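Local coordinates for protein glycogen synthase (Cyanobacterium sp. CLg1, PDB 6GNF) that is a glycogen synthase, a glycosyltransferase of the two-domain GT-B fold that binds ADP and a glycan, at residues 110-115 with 127-132; 119-124 with 171-176. All coordinates share one frame; numbering follows the deposited sequence.

Interaction 1 of 2, residues 110-115 with 127-132; sequences LSKTPL and VDYIDN. With BGC (beta-D-glucopyranose), chain D.
In the long loop between helix 107-110 and helix 132-144, where a type I beta turn from Y129 to N132 leads into the second helix, K112 reaches across the ring of Y129 to the carboxylate of D131. K112 and Y129 run past each other in opposite directions, the lysine starting at the phenol end: K112 CB lies 3.5 Å from Y129 OH. A bend at chi2 (-65°) brings the rest of the chain over one face of the ring, where CD makes a CH-pi contact, 4.1 Å from the Y129 ring centroid. K112 NZ follows on the same face, 4.3 Å from that centroid and 24° off the normal, a cation-pi contact. From there NZ also meets D131 OD1 at 3.1 Å in a salt bridge, on the syn side and 27° out of the carboxylate plane, with a weak second bond to OD2. Y129 OH bonds to K119 O, and N132 OD1 lies in plane at the ring's edge. One residue before Y129, D128 points to the glycan instead, its OD2 accepting from BGC O2 at 2.8 Å. The lysine's charge is thus shared between a carboxylate and a ring face, and D131 OD2 has a second partner in Y82 OH, an arrangement consistent with a well-defined loop next to D128.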
loop_
_atom_site.group_PDB
_atom_site.type_symbol
_atom_site.label_atom_id
_atom_site.label_comp_id
_atom_site.label_asym_id
_atom_site.label_seq_id
_atom_site.Cartn_x
_atom_site.Cartn_y
_atom_site.Cartn_z
ATOM N N LEU A 110 13.320 -10.845 13.400
ATOM C CA LEU A 110 12.633 -10.804 14.684
ATOM C C LEU A 110 13.219 -9.764 15.618
ATOM O O LEU A 110 12.493 -8.950 16.194
ATOM C CB LEU A 110 12.704 -12.174 15.362
ATOM C CG LEU A 110 11.813 -12.386 16.583
ATOM C CD1 LEU A 110 10.351 -12.332 16.193
ATOM C CD2 LEU A 110 12.139 -13.715 17.246
ATOM N N SER A 111 14.539 -9.796 15.753
ATOM C CA SER A 111 15.242 -9.047 16.794
ATOM C C SER A 111 15.690 -7.626 16.392
ATOM O O SER A 111 16.544 -7.035 17.071
ATOM C CB SER A 111 16.452 -9.865 17.266
ATOM O OG SER A 111 17.364 -10.049 16.194
ATOM N N LYS A 112 15.108 -7.067 15.326
ATOM C CA LYS A 112 15.370 -5.667 14.955
ATOM C C LYS A 112 14.852 -4.694 16.027
ATOM O O LYS A 112 15.516 -3.706 16.370
ATOM C CB LYS A 112 14.749 -5.332 13.593
ATOM C CG LYS A 112 15.480 -5.953 12.416
ATOM C CD LYS A 112 16.893 -5.403 12.274
ATOM C CE LYS A 112 17.517 -5.772 10.936
ATOM N NZ LYS A 112 18.851 -5.138 10.756
ATOM N N THR A 113 13.675 -5.000 16.569
ATOM C CA THR A 113 13.078 -4.208 17.636
ATOM C C THR A 113 12.162 -5.107 18.484
ATOM O O THR A 113 11.546 -6.039 17.950
ATOM C CB THR A 113 12.298 -2.994 17.058
ATOM O OG1 THR A 113 11.773 -2.196 18.128
ATOM C CG2 THR A 113 11.153 -3.443 16.135
ATOM N N PRO A 114 12.084 -4.848 19.808
ATOM C CA PRO A 114 11.085 -5.544 20.630
ATOM C C PRO A 114 9.635 -5.065 20.386
ATOM O O PRO A 114 8.691 -5.773 20.742
ATOM C CB PRO A 114 11.533 -5.244 22.067
ATOM C CG PRO A 114 12.334 -3.991 21.972
ATOM C CD PRO A 114 12.997 -4.024 20.625
ATOM N N LEU A 115 9.467 -3.890 19.774
ATOM C CA LEU A 115 8.137 -3.336 19.479
ATOM C C LEU A 115 7.399 -4.149 18.403
ATOM O O LEU A 115 8.002 -4.611 17.431
ATOM C CB LEU A 115 8.239 -1.861 19.050
ATOM C CG LEU A 115 8.631 -0.837 20.126
ATOM C CD1 LEU A 115 9.091 0.468 19.491
ATOM C CD2 LEU A 115 7.484 -0.577 21.093
ATOM N N VAL A 127 14.439 6.573 7.122
ATOM C CA VAL A 127 15.707 5.851 7.149
ATOM C C VAL A 127 15.476 4.346 6.972
ATOM O O VAL A 127 14.533 3.783 7.535
ATOM C CB VAL A 127 16.481 6.114 8.459
ATOM C CG1 VAL A 127 17.836 5.421 8.436
ATOM C CG2 VAL A 127 16.653 7.613 8.683
ATOM N N ASP A 128 16.345 3.711 6.185
ATOM C CA ASP A 128 16.303 2.265 5.968
ATOM C C ASP A 128 17.431 1.558 6.724
ATOM O O ASP A 128 18.502 2.135 6.933
ATOM C CB ASP A 128 16.437 1.948 4.473
ATOM C CG ASP A 128 15.234 2.402 3.655
ATOM O OD1 ASP A 128 14.077 2.240 4.104
ATOM O OD2 ASP A 128 15.459 2.907 2.535
ATOM N N TYR A 129 17.201 0.297 7.097
ATOM C CA TYR A 129 18.273 -0.553 7.609
ATOM C C TYR A 129 19.346 -0.683 6.530
ATOM O O TYR A 129 19.026 -0.813 5.344
ATOM C CB TYR A 129 17.753 -1.951 7.982
ATOM C CG TYR A 129 16.779 -1.987 9.141
ATOM C CD1 TYR A 129 17.147 -1.510 10.399
ATOM C CD2 TYR A 129 15.494 -2.511 8.984
ATOM C CE1 TYR A 129 16.262 -1.540 11.465
ATOM C CE2 TYR A 129 14.601 -2.548 10.046
ATOM C CZ TYR A 129 14.995 -2.061 11.287
ATOM O OH TYR A 129 14.146 -2.067 12.368
ATOM N N ILE A 130 20.614 -0.640 6.932
ATOM C CA ILE A 130 21.719 -0.819 5.981
ATOM C C ILE A 130 21.586 -2.138 5.205
ATOM O O ILE A 130 21.872 -2.200 4.013
ATOM C CB ILE A 130 23.116 -0.732 6.666
ATOM C CG1 ILE A 130 23.315 -1.827 7.730
ATOM C CG2 ILE A 130 23.327 0.649 7.283
ATOM C CD1 ILE A 130 24.111 -3.031 7.256
ATOM N N ASP A 131 21.147 -3.182 5.906
ATOM C CA ASP A 131 21.166 -4.540 5.391
ATOM C C ASP A 131 19.858 -4.967 4.715
ATOM O O ASP A 131 19.560 -6.167 4.650
ATOM C CB ASP A 131 21.539 -5.526 6.524
ATOM C CG ASP A 131 20.415 -5.717 7.548
ATOM O OD1 ASP A 131 19.741 -4.710 7.867
ATOM O OD2 ASP A 131 20.233 -6.849 8.057
ATOM N N ASN A 132 19.088 -4.014 4.190
ATOM C CA ASN A 132 17.850 -4.374 3.495
ATOM C C ASN A 132 18.077 -5.233 2.260
ATOM O O ASN A 132 17.213 -6.060 1.913
ATOM C CB ASN A 132 17.019 -3.139 3.138
ATOM C CG ASN A 132 16.065 -2.726 4.263
ATOM O OD1 ASN A 132 15.885 -3.430 5.279
ATOM N ND2 ASN A 132 15.418 -1.589 4.071
HETATM C C2 BGC D . 13.220 5.075 1.748
HETATM C C3 BGC D . 12.216 3.950 1.487
HETATM C C4 BGC D . 10.992 4.168 2.383
HETATM C C5 BGC D . 10.457 5.608 2.348
HETATM C C6 BGC D . 9.513 5.856 3.517
HETATM C C1 BGC D . 12.522 6.402 1.438
HETATM O O1 BGC D . 13.447 7.494 1.493
HETATM O O2 BGC D . 14.410 4.931 0.961
HETATM O O3 BGC D . 12.790 2.648 1.708
HETATM O O4 BGC D . 9.946 3.295 1.954
HETATM O O5 BGC D . 11.484 6.603 2.398
HETATM O O6 BGC D . 8.422 6.633 3.035
#

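Interaction 2 of 2, residues 119-124 with 171-176; sequences KLYGPK and DWHTSL. With GLC (alpha-D-glucopyranose), chain B; AC1 (4,6-dideoxy-4-{[(1S,4R,5S,6S)-4,5,6-trihydroxy-3-(hydroxymethyl)cyclohex-2-en-1-yl]amino}-alpha-D-glucopyranose), chain C.
The backbones stand well apart, the CA atoms of Y121 and H173 being 10.0 Å from each other, so the two side chains bridge the gap between the loop before helix 132-144 and the 3-10 turn that follows strand 166-170. They cross at about a right angle, yet their ring planes are only 19° from parallel. The rings are displaced so that little of one lies over the other, with centroids 4.9 Å apart and Y121 CE1 at 3.2 Å from H173 NE2. One face of the tyrosine carries GLC, whose C2 sits over it near the rim, and L120 CB backs the other. Its hydroxyl is anchored by T29 and E30. With W172 CG set between backbone N and carbonyl carbon (chi1 71°), the indole folds over its neighbour, NE1 lying above one face of the H173 imidazole. The imidazole meets the glycan at its edge, with H173 CE1 3.0 Å from GLC O3 and AC1 O2 farther along, and F136 packs against it edge-to-face. W172 NE1 points its hydrogen between two sugar hydroxyls, bonding GLC O3 at 3.3 Å and, weakly, GLC O2. D171 OD2 accepts from AC1 O2 at 2.5 Å and from AC1 O3 at 2.7 Å, while the backbone nitrogens of H201 and N202 hold its OD1. Behind them, S175 OG and N both bond W172 O, which pins the turn. Carbon packing and directional bonds thus line the same glycan, consistent with recognition of both the sugar's face and its hydroxyls.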
loop_
_atom_site.group_PDB
_atom_site.type_symbol
_atom_site.label_atom_id
_atom_site.label_comp_id
_atom_site.label_asym_id
_atom_site.label_seq_id
_atom_site.Cartn_x
_atom_site.Cartn_y
_atom_site.Cartn_z
ATOM N N LYS A 119 8.766 -0.546 12.592
ATOM C CA LYS A 119 10.132 -0.534 12.063
ATOM C C LYS A 119 10.450 -1.786 11.234
ATOM O O LYS A 119 11.452 -2.474 11.462
ATOM C CB LYS A 119 11.138 -0.349 13.207
ATOM C CG LYS A 119 10.927 0.946 13.978
ATOM C CD LYS A 119 11.545 0.894 15.361
ATOM C CE LYS A 119 11.105 2.090 16.185
ATOM N NZ LYS A 119 11.671 2.064 17.562
ATOM N N LEU A 120 9.568 -2.069 10.279
ATOM C CA LEU A 120 9.769 -3.149 9.315
ATOM C C LEU A 120 10.946 -2.854 8.363
ATOM O O LEU A 120 11.750 -3.742 8.079
ATOM C CB LEU A 120 8.495 -3.393 8.487
ATOM C CG LEU A 120 7.383 -4.260 9.095
ATOM C CD1 LEU A 120 6.878 -3.727 10.432
ATOM C CD2 LEU A 120 6.237 -4.385 8.104
ATOM N N TYR A 121 11.040 -1.609 7.887
ATOM C CA TYR A 121 12.006 -1.238 6.837
ATOM C C TYR A 121 13.222 -0.451 7.344
ATOM O O TYR A 121 14.242 -0.381 6.654
ATOM C CB TYR A 121 11.296 -0.455 5.723
ATOM C CG TYR A 121 10.097 -1.196 5.179
ATOM C CD1 TYR A 121 10.247 -2.368 4.441
ATOM C CD2 TYR A 121 8.808 -0.748 5.429
ATOM C CE1 TYR A 121 9.146 -3.067 3.964
ATOM C CE2 TYR A 121 7.707 -1.436 4.948
ATOM C CZ TYR A 121 7.879 -2.596 4.221
ATOM O OH TYR A 121 6.768 -3.262 3.757
ATOM N N GLY A 122 13.116 0.136 8.534
ATOM C CA GLY A 122 14.233 0.856 9.148
ATOM C C GLY A 122 13.896 1.386 10.534
ATOM O O GLY A 122 12.754 1.296 10.970
ATOM N N PRO A 123 14.894 1.940 11.241
ATOM C CA PRO A 123 14.681 2.448 12.604
ATOM C C PRO A 123 13.878 3.765 12.673
ATOM O O PRO A 123 12.954 3.876 13.479
ATOM C CB PRO A 123 16.110 2.634 13.139
ATOM C CG PRO A 123 16.962 2.824 11.932
ATOM C CD PRO A 123 16.289 2.115 10.788
ATOM N N LYS A 124 14.238 4.733 11.831
ATOM C CA LYS A 124 13.562 6.040 11.768
ATOM C C LYS A 124 12.441 6.021 10.713
ATOM O O LYS A 124 12.137 4.966 10.154
ATOM C CB LYS A 124 14.582 7.147 11.446
ATOM C CG LYS A 124 15.099 7.929 12.641
ATOM C CD LYS A 124 15.874 9.150 12.167
ATOM C CE LYS A 124 16.370 9.992 13.328
ATOM N NZ LYS A 124 17.342 9.248 14.174
ATOM N N ASP A 171 5.643 -5.818 -4.870
ATOM C CA ASP A 171 6.549 -4.682 -4.748
ATOM C C ASP A 171 8.038 -5.035 -4.842
ATOM O O ASP A 171 8.413 -6.197 -5.088
ATOM C CB ASP A 171 6.249 -3.879 -3.472
ATOM C CG ASP A 171 5.414 -2.612 -3.745
ATOM O OD1 ASP A 171 5.264 -2.146 -4.893
ATOM O OD2 ASP A 171 4.880 -2.106 -2.750
ATOM N N TRP A 172 8.882 -4.011 -4.722
ATOM C CA TRP A 172 10.302 -4.168 -4.991
ATOM C C TRP A 172 10.994 -5.173 -4.070
ATOM O O TRP A 172 11.972 -5.793 -4.474
ATOM C CB TRP A 172 11.020 -2.819 -4.946
ATOM C CG TRP A 172 11.144 -2.233 -3.586
ATOM C CD1 TRP A 172 10.291 -1.346 -2.997
ATOM C CD2 TRP A 172 12.189 -2.475 -2.637
ATOM N NE1 TRP A 172 10.734 -1.028 -1.732
ATOM C CE2 TRP A 172 11.899 -1.706 -1.490
ATOM C CE3 TRP A 172 13.336 -3.268 -2.642
ATOM C CZ2 TRP A 172 12.724 -1.702 -0.369
ATOM C CZ3 TRP A 172 14.148 -3.268 -1.522
ATOM C CH2 TRP A 172 13.839 -2.490 -0.402
ATOM N N HIS A 173 10.486 -5.338 -2.850
ATOM C CA HIS A 173 11.145 -6.186 -1.839
ATOM C C HIS A 173 11.318 -7.625 -2.298
ATOM O O HIS A 173 12.261 -8.307 -1.888
ATOM C CB HIS A 173 10.360 -6.217 -0.524
ATOM C CG HIS A 173 9.871 -4.878 -0.073
ATOM N ND1 HIS A 173 8.600 -4.420 -0.354
ATOM C CD2 HIS A 173 10.480 -3.901 0.642
ATOM C CE1 HIS A 173 8.454 -3.212 0.159
ATOM N NE2 HIS A 173 9.579 -2.873 0.767
ATOM N N THR A 174 10.364 -8.093 -3.096
ATOM C CA THR A 174 10.337 -9.468 -3.562
ATOM C C THR A 174 10.628 -9.576 -5.061
ATOM O O THR A 174 10.403 -10.630 -5.671
ATOM C CB THR A 174 8.954 -10.081 -3.301
ATOM O OG1 THR A 174 7.969 -9.365 -4.065
ATOM C CG2 THR A 174 8.626 -10.022 -1.817
ATOM N N SER A 175 11.134 -8.504 -5.666
ATOM C CA SER A 175 11.255 -8.453 -7.121
ATOM C C SER A 175 12.430 -9.255 -7.686
ATOM O O SER A 175 12.530 -9.376 -8.894
ATOM C CB SER A 175 11.300 -7.001 -7.618
ATOM O OG SER A 175 12.429 -6.328 -7.107
ATOM N N LEU A 176 13.313 -9.774 -6.832
ATOM C CA LEU A 176 14.379 -10.681 -7.282
ATOM C C LEU A 176 13.934 -12.150 -7.349
ATOM O O LEU A 176 14.634 -12.994 -7.896
ATOM C CB LEU A 176 15.604 -10.591 -6.376
ATOM C CG LEU A 176 16.317 -9.249 -6.254
ATOM C CD1 LEU A 176 17.413 -9.384 -5.207
ATOM C CD2 LEU A 176 16.901 -8.786 -7.570
HETATM C C1 GLC B . 9.724 2.137 2.779
HETATM C C2 GLC B . 9.636 0.877 1.904
HETATM C C3 GLC B . 8.379 0.941 1.041
HETATM C C4 GLC B . 7.149 1.129 1.926
HETATM C C5 GLC B . 7.319 2.426 2.729
HETATM C C6 GLC B . 6.111 2.780 3.610
HETATM O O2 GLC B . 10.777 0.762 1.048
HETATM O O3 GLC B . 8.237 -0.231 0.238
HETATM O O4 GLC B . 5.998 1.168 1.074
HETATM O O5 GLC B . 8.508 2.318 3.528
HETATM O O6 GLC B . 5.856 1.781 4.610
HETATM C C1 AC1 C . 4.998 0.200 1.389
HETATM O O2 AC1 C . 5.653 -0.941 -0.661
HETATM C C2 AC1 C . 4.521 -0.477 0.103
HETATM C C4A AC1 C . -1.973 1.393 -2.783
HETATM C C3 AC1 C . 3.647 0.454 -0.739
HETATM O O3 AC1 C . 3.111 -0.328 -1.811
HETATM C C4 AC1 C . 2.521 1.099 0.100
HETATM N N4A AC1 C . 1.627 2.009 -0.653
HETATM C C5 AC1 C . 3.198 1.811 1.281
HETATM O O5 AC1 C . 3.916 0.853 2.070
HETATM C C6 AC1 C . 2.215 2.514 2.203
HETATM C C1B AC1 C . 0.849 1.653 -1.843
HETATM C C2B AC1 C . 0.058 2.829 -2.487
HETATM O O2B AC1 C . 0.346 4.099 -1.909
HETATM C C3B AC1 C . -1.450 2.749 -2.413
HETATM O O3B AC1 C . -2.013 3.684 -3.334
HETATM O O4 AC1 C . -3.370 1.402 -2.469
HETATM C C5B AC1 C . -1.258 0.315 -2.011
HETATM C C7B AC1 C . -0.024 0.456 -1.555
HETATM C C6B AC1 C . -1.960 -0.989 -1.795
HETATM O O6B AC1 C . -2.265 -1.514 -3.089
#

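How the interactions relate
Going from the N terminus, the segments come in the order 110-115, 119-124, 127-132 and 171-176, so the two interactions cross. Interaction 1 closes a short loop whose 11 intervening residues are without helix or strand, and 119-124 sits within it. Interaction 2 then closes a much longer loop of 46 residues, which takes in 127-132, helices 132-144 and 146-149 and strand 166-170. The contacts meet directly: Y129 N probably bonds to Y121 O at 3.1 Å, and Y129 CE2 packs against G122 N. Together they tie the wandering loop ahead of helix 132-144 to the end of a central strand of the nine-stranded sheet, beside the glycan.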